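PDB 3TQK: phospho-2-dehydro-3-deoxyheptonate aldolase from Francisella tularensis, which catalyses the condensation of phosphoenolpyruvate with D-erythrose 4-phosphate to 3-deoxy-D-arabino-heptulosonate 7-phosphate, the first step of chorismate biosynthesis. Local coordinates for the interface of chains A and B. Sequence-based numbering; all coordinates share one arbitrary frame. Chains: chain A/B, Phospho-2-dehydro-3-deoxyheptonate aldolase.

Contact 1: the interface of chains A and B. Residues chain A 7, 9-10; chain B 210, 217-218.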
loop_
_atom_site.group_PDB
_atom_site.type_symbol
_atom_site.label_atom_id
_atom_site.label_comp_id
_atom_site.label_asym_id
_atom_site.label_seq_id
_atom_site.Cartn_x
_atom_site.Cartn_y
_atom_site.Cartn_z
ATOM N N ILE A 7 -5.162 10.366 -17.908
ATOM C CA ILE A 7 -6.396 10.735 -17.197
ATOM C C ILE A 7 -7.500 11.034 -18.205
ATOM O O ILE A 7 -7.394 11.954 -19.024
ATOM C CB ILE A 7 -6.206 11.946 -16.248
ATOM C CG1 ILE A 7 -5.116 11.651 -15.206
ATOM C CG2 ILE A 7 -7.531 12.303 -15.553
ATOM C CD1 ILE A 7 -5.498 10.620 -14.172
ATOM N N LYS A 9 -10.756 11.705 -17.181
ATOM C CA LYS A 9 -11.602 12.745 -16.593
ATOM C C LYS A 9 -11.385 12.916 -15.085
ATOM O O LYS A 9 -11.170 11.945 -14.372
ATOM C CB LYS A 9 -13.065 12.392 -16.845
ATOM C CG LYS A 9 -14.003 13.571 -16.819
ATOM C CD LYS A 9 -15.455 13.138 -17.076
ATOM C CE LYS A 9 -16.361 14.320 -17.470
ATOM N NZ LYS A 9 -16.379 14.535 -18.953
ATOM N N GLU A 10 -11.410 14.163 -14.618
ATOM C CA GLU A 10 -11.555 14.465 -13.203
ATOM C C GLU A 10 -13.017 14.693 -12.960
ATOM O O GLU A 10 -13.617 15.558 -13.590
ATOM C CB GLU A 10 -10.841 15.747 -12.812
ATOM C CG GLU A 10 -9.370 15.810 -13.147
ATOM C CD GLU A 10 -8.657 16.869 -12.322
ATOM O OE1 GLU A 10 -9.358 17.736 -11.729
ATOM O OE2 GLU A 10 -7.407 16.820 -12.266
ATOM N N THR B 210 -6.472 16.857 -6.801
ATOM C CA THR B 210 -6.259 17.776 -7.908
ATOM C C THR B 210 -5.077 18.710 -7.644
ATOM O O THR B 210 -4.547 18.780 -6.539
ATOM C CB THR B 210 -7.484 18.676 -8.104
ATOM O OG1 THR B 210 -7.607 19.528 -6.961
ATOM C CG2 THR B 210 -8.772 17.861 -8.294
ATOM N N ILE B 217 -12.720 12.370 -7.931
ATOM C CA ILE B 217 -12.709 11.055 -8.573
ATOM C C ILE B 217 -11.903 11.174 -9.871
ATOM O O ILE B 217 -12.119 12.111 -10.650
ATOM C CB ILE B 217 -14.141 10.574 -8.898
ATOM C CG1 ILE B 217 -14.944 10.343 -7.617
ATOM C CG2 ILE B 217 -14.127 9.303 -9.750
ATOM C CD1 ILE B 217 -16.464 10.327 -7.852
ATOM N N PHE B 218 -10.972 10.249 -10.099
ATOM C CA PHE B 218 -10.192 10.220 -11.334
ATOM C C PHE B 218 -10.570 8.981 -12.163
ATOM O O PHE B 218 -10.513 7.864 -11.658
ATOM C CB PHE B 218 -8.691 10.173 -11.021
ATOM C CG PHE B 218 -8.047 11.519 -10.730
ATOM C CD1 PHE B 218 -8.775 12.613 -10.305
ATOM C CD2 PHE B 218 -6.665 11.650 -10.843
ATOM C CE1 PHE B 218 -8.150 13.838 -10.033
ATOM C CE2 PHE B 218 -6.028 12.854 -10.567
ATOM C CZ PHE B 218 -6.791 13.962 -10.156
#
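The ring of B:Phe218 meets A:Ile7 and A:Glu10 at opposite rims, both stepped to the same side of its plane: the A:Ile7 methyl CD1 lies beyond the rim, 3.7 Å from CD2, and the A:Glu10 carboxylate lies beyond the CE1–CZ rim. In this class-I DAHP synthase the contact joins the N-terminal strand 7-11 of one subunit to strand 215-220 of the other, A:Glu10 and B:Phe218 forming an antiparallel beta bridge; B:Phe218 hides 49 Å² against chain A. Their side chains run side by side in the same direction, and the carboxylate and ring planes are 22° apart and offset, so the acid follows the ring's margin without stacking on it. OE2 of the A:Glu10 carboxylate is 3.6 Å from CZ of B:Phe218. The other oxygen, OE1, turns to the methyl of B:Thr210, with CG2 3.5 Å away. A:Glu10 reaches this position with CG anti to its carbonyl carbon (chi1 -56°) and an extended chain that carries the acid along the ring rim. Between the strands the backbones pack closely as well: O of A:Lys9 approaches CA of B:Phe218 at 3.6 Å, while O of B:Ile217 stands 3.5 Å from CA of A:Glu10.

Contact 2: the interface of chains A and B. Residues chain A 96-97, 162-163; chain B 165-167, 170.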
loop_
_atom_site.group_PDB
_atom_site.type_symbol
_atom_site.label_atom_id
_atom_site.label_comp_id
_atom_site.label_asym_id
_atom_site.label_seq_id
_atom_site.Cartn_x
_atom_site.Cartn_y
_atom_site.Cartn_z
ATOM N N ARG A 96 -8.937 -7.690 -5.308
ATOM C CA ARG A 96 -8.883 -8.419 -6.584
ATOM C C ARG A 96 -7.434 -8.572 -7.056
ATOM O O ARG A 96 -6.664 -7.611 -7.007
ATOM C CB ARG A 96 -9.668 -7.673 -7.667
ATOM C CG ARG A 96 -11.132 -7.387 -7.332
ATOM C CD ARG A 96 -11.994 -8.661 -7.320
ATOM N NE ARG A 96 -13.381 -8.371 -6.937
ATOM C CZ ARG A 96 -14.349 -9.279 -6.810
ATOM N NH1 ARG A 96 -14.108 -10.568 -7.030
ATOM N NH2 ARG A 96 -15.572 -8.892 -6.460
ATOM N N THR A 97 -7.080 -9.769 -7.523
ATOM C CA THR A 97 -5.735 -10.059 -8.024
ATOM C C THR A 97 -5.306 -9.068 -9.116
ATOM O O THR A 97 -4.177 -8.575 -9.097
ATOM C CB THR A 97 -5.657 -11.498 -8.584
ATOM O OG1 THR A 97 -6.072 -12.419 -7.572
ATOM C CG2 THR A 97 -4.238 -11.854 -9.035
ATOM N N ARG A 162 -2.806 -6.824 1.976
ATOM C CA ARG A 162 -2.150 -6.245 0.826
ATOM C C ARG A 162 -1.518 -4.873 1.085
ATOM O O ARG A 162 -0.706 -4.416 0.264
ATOM C CB ARG A 162 -3.134 -6.174 -0.345
ATOM C CG ARG A 162 -3.347 -7.533 -0.992
ATOM C CD ARG A 162 -4.340 -7.517 -2.120
ATOM N NE ARG A 162 -4.067 -6.468 -3.112
ATOM C CZ ARG A 162 -4.604 -6.425 -4.332
ATOM N NH1 ARG A 162 -5.430 -7.387 -4.743
ATOM N NH2 ARG A 162 -4.297 -5.426 -5.160
ATOM N N THR A 163 -1.881 -4.231 2.204
ATOM C CA THR A 163 -1.369 -2.904 2.541
ATOM C C THR A 163 -0.615 -2.864 3.883
ATOM O O THR A 163 -0.310 -1.785 4.388
ATOM C CB THR A 163 -2.500 -1.867 2.535
ATOM O OG1 THR A 163 -3.626 -2.387 3.237
ATOM C CG2 THR A 163 -2.920 -1.547 1.106
ATOM N N GLU B 165 1.380 -4.729 -4.032
ATOM C CA GLU B 165 0.053 -5.310 -3.878
ATOM C C GLU B 165 -1.000 -4.262 -3.532
ATOM O O GLU B 165 -2.148 -4.606 -3.276
ATOM C CB GLU B 165 0.054 -6.362 -2.787
ATOM C CG GLU B 165 0.767 -7.654 -3.122
ATOM C CD GLU B 165 0.678 -8.634 -1.974
ATOM O OE1 GLU B 165 1.433 -8.442 -0.998
ATOM O OE2 GLU B 165 -0.145 -9.574 -2.040
ATOM N N SER B 166 -0.623 -2.995 -3.501
ATOM C CA SER B 166 -1.530 -1.954 -3.027
ATOM C C SER B 166 -2.433 -1.478 -4.157
ATOM O O SER B 166 -1.965 -1.007 -5.179
ATOM C CB SER B 166 -0.733 -0.772 -2.487
ATOM O OG SER B 166 -1.564 0.309 -2.156
ATOM N N GLN B 167 -3.733 -1.574 -3.937
ATOM C CA GLN B 167 -4.714 -1.282 -4.969
ATOM C C GLN B 167 -4.627 0.162 -5.488
ATOM O O GLN B 167 -4.686 0.391 -6.708
ATOM C CB GLN B 167 -6.115 -1.590 -4.445
ATOM C CG GLN B 167 -7.248 -1.361 -5.457
ATOM C CD GLN B 167 -7.107 -2.165 -6.743
ATOM O OE1 GLN B 167 -7.491 -1.693 -7.815
ATOM N NE2 GLN B 167 -6.561 -3.371 -6.646
ATOM N N ARG B 170 -1.646 0.651 -7.936
ATOM C CA ARG B 170 -1.933 0.176 -9.287
ATOM C C ARG B 170 -2.850 1.186 -10.003
ATOM O O ARG B 170 -2.610 1.567 -11.143
ATOM C CB ARG B 170 -2.564 -1.213 -9.227
ATOM C CG ARG B 170 -1.656 -2.259 -8.597
ATOM C CD ARG B 170 -2.418 -3.502 -8.141
ATOM N NE ARG B 170 -1.490 -4.564 -7.739
ATOM C CZ ARG B 170 -1.767 -5.862 -7.747
ATOM N NH1 ARG B 170 -2.962 -6.292 -8.104
ATOM N NH2 ARG B 170 -0.848 -6.740 -7.373
HETATM O O HOH W 1 -5.532 -5.107 -8.415
#
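The backbone carbonyl of B:Glu165, just ahead of helix 167-173, points at A:Arg162 in the 3-10 helix 161-163 of the other subunit. A:Arg162 takes this oxygen side-on with two guanidinium nitrogens: NE bonds to O of B:Glu165 at 2.7 Å and lies in the carbonyl plane, whereas NH2, at 3.0 Å from the same O, stands above that plane. A bend at chi3 (51°) swings the guanidinium round to present this edge. Its remaining amino group, NH1, donates to O of A:Arg96 at 2.6 Å, a nearly straight bond within chain A that fixes the rotation of the group. From chain B, B:Arg170 extends across A:Arg162 at about a right angle and gives NH1 to O of A:Thr97 at 2.8 Å. NH2 of A:Arg162 rests over one face of the B:Arg170 guanidinium, toward its rim, with the two planes 52° apart; nearby carbonyl oxygens may offset the like charges. Water 1 bridges the two chains, 2.7 Å from NE2 of B:Gln167 and 2.8 Å from NH1 of B:Arg170, and also meets O of A:Arg96. The site joins the 96-97 loop and 3-10 helix 161-163 of one subunit to helix 167-173 and the loop before it in the other, probably stabilising the dimer.

Contact 3: the interface of chains A and B. Residues chain A 170, 195, 198-199; chain B 96-98, 162.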
loop_
_atom_site.group_PDB
_atom_site.type_symbol
_atom_site.label_atom_id
_atom_site.label_comp_id
_atom_site.label_asym_id
_atom_site.label_seq_id
_atom_site.Cartn_x
_atom_site.Cartn_y
_atom_site.Cartn_z
ATOM N N ARG A 170 0.185 2.538 7.723
ATOM C CA ARG A 170 0.663 2.596 9.101
ATOM C C ARG A 170 0.463 4.020 9.655
ATOM O O ARG A 170 -0.038 4.210 10.756
ATOM C CB ARG A 170 2.127 2.167 9.163
ATOM C CG ARG A 170 2.354 0.736 8.699
ATOM C CD ARG A 170 3.814 0.457 8.345
ATOM N NE ARG A 170 4.028 -0.974 8.110
ATOM C CZ ARG A 170 5.189 -1.604 8.246
ATOM N NH1 ARG A 170 6.277 -0.941 8.588
ATOM N NH2 ARG A 170 5.269 -2.907 8.018
ATOM N N ASP A 195 5.617 -5.419 12.702
ATOM C CA ASP A 195 6.259 -4.149 12.345
ATOM C C ASP A 195 5.215 -3.043 12.157
ATOM O O ASP A 195 5.431 -1.897 12.547
ATOM C CB ASP A 195 7.078 -4.254 11.049
ATOM C CG ASP A 195 8.147 -5.326 11.092
ATOM O OD1 ASP A 195 8.601 -5.717 12.192
ATOM O OD2 ASP A 195 8.536 -5.785 9.991
ATOM N N LYS A 198 3.805 -1.865 15.446
ATOM C CA LYS A 198 4.824 -1.086 16.117
ATOM C C LYS A 198 4.903 0.332 15.559
ATOM O O LYS A 198 4.869 1.307 16.320
ATOM C CB LYS A 198 6.183 -1.767 15.971
ATOM C CG LYS A 198 7.342 -1.087 16.701
ATOM C CD LYS A 198 7.070 -0.940 18.184
ATOM C CE LYS A 198 8.346 -0.598 18.969
ATOM N NZ LYS A 198 7.984 -0.259 20.372
ATOM N N SER A 199 4.997 0.438 14.239
ATOM C CA SER A 199 5.066 1.728 13.569
ATOM C C SER A 199 3.864 2.601 13.877
ATOM O O SER A 199 4.004 3.804 14.059
ATOM C CB SER A 199 5.199 1.545 12.060
ATOM O OG SER A 199 5.229 2.791 11.396
ATOM N N ARG B 96 11.381 2.356 5.665
ATOM C CA ARG B 96 11.832 1.985 7.014
ATOM C C ARG B 96 10.976 0.845 7.573
ATOM O O ARG B 96 9.749 0.879 7.457
ATOM C CB ARG B 96 11.727 3.179 7.967
ATOM C CG ARG B 96 12.486 4.432 7.530
ATOM C CD ARG B 96 14.012 4.258 7.615
ATOM N NE ARG B 96 14.720 5.449 7.132
ATOM C CZ ARG B 96 16.045 5.579 7.058
ATOM N NH1 ARG B 96 16.849 4.588 7.430
ATOM N NH2 ARG B 96 16.571 6.714 6.605
ATOM N N THR B 97 11.624 -0.146 8.186
ATOM C CA THR B 97 10.938 -1.293 8.784
ATOM C C THR B 97 9.854 -0.856 9.780
ATOM O O THR B 97 8.744 -1.391 9.764
ATOM C CB THR B 97 11.945 -2.221 9.502
ATOM O OG1 THR B 97 12.962 -2.615 8.578
ATOM C CG2 THR B 97 11.262 -3.472 10.060
ATOM N N THR B 98 10.189 0.106 10.640
ATOM C CA THR B 98 9.217 0.731 11.528
ATOM C C THR B 98 9.330 2.263 11.468
ATOM O O THR B 98 8.470 2.927 10.881
ATOM C CB THR B 98 9.326 0.207 12.999
ATOM O OG1 THR B 98 10.627 0.484 13.531
ATOM C CG2 THR B 98 9.066 -1.295 13.056
ATOM N N ARG B 162 7.085 -2.513 -1.351
ATOM C CA ARG B 162 6.161 -2.507 -0.240
ATOM C C ARG B 162 4.725 -2.126 -0.617
ATOM O O ARG B 162 3.808 -2.352 0.189
ATOM C CB ARG B 162 6.692 -1.589 0.865
ATOM C CG ARG B 162 7.825 -2.236 1.646
ATOM C CD ARG B 162 8.405 -1.353 2.714
ATOM N NE ARG B 162 7.385 -0.770 3.597
ATOM C CZ ARG B 162 7.642 -0.204 4.776
ATOM N NH1 ARG B 162 8.887 -0.156 5.247
ATOM N NH2 ARG B 162 6.645 0.303 5.503
HETATM O O HOH W 2 7.048 1.800 8.636
#
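Two threonine methyls of chain B form the apolar centre against helix 191-200 of chain A. CG2 of B:Thr98 rests against the helix, touching CG of A:Lys198, 4.0 Å away, and CA of A:Asp195, while CG2 of B:Thr97 touches the A:Asp195 carboxylate, 3.8 Å from its CG. B:Thr97 turns this methyl toward A:Asp195 by placing it anti to the backbone N, its hydroxyl taking the position beside that N (chi1 -56°). A:Asp195 meets the threonine obliquely, and OD2 of the acid is the carboxylate oxygen nearer to the methyl, at 3.6 Å from CG2 of B:Thr97. A:Lys198 offers its CB and CG to B:Thr98, and a bend at chi2 (57°) leads the amine away from that residue. Farther out, the A:Arg170 guanidinium lies between its own chain's helix 191-200 and B:Arg162: the latter sits toward the rim of one face, as in the twin, and the backbone carbonyl carbon C of A:Asp195 lies 4.0 Å above the opposite face, likewise toward the rim. The helix thus backs the arginine that reaches across to the 96-98 loop in this class-I DAHP synthase. At the polar rim, OG of A:Ser199 donates weakly to the backbone O of B:Thr98. Water 2, held by NH1 of A:Arg170, lies 2.9 Å from the backbone O of B:Thr98.

Contacts 2 and 3 are neighbours, their C-alpha centres about 18 Å apart, and they draw on the same residues with the chains exchanged: Arg96, Thr97, Arg162 and Arg170 appear in both, so the two extend twin networks around the two-fold axis. Contact 3 adds helix 191-200, which contact 2 does not show. Contact 1 is more peripheral, about 20 Å from contact 2 and 31 Å from contact 3 between C-alpha centres, and shares no residue with either. There the N-terminal strand 7-11 reaches over the partner, suggesting a reciprocal strand exchange that adds a strand contact to the largely polar network of contacts 2 and 3.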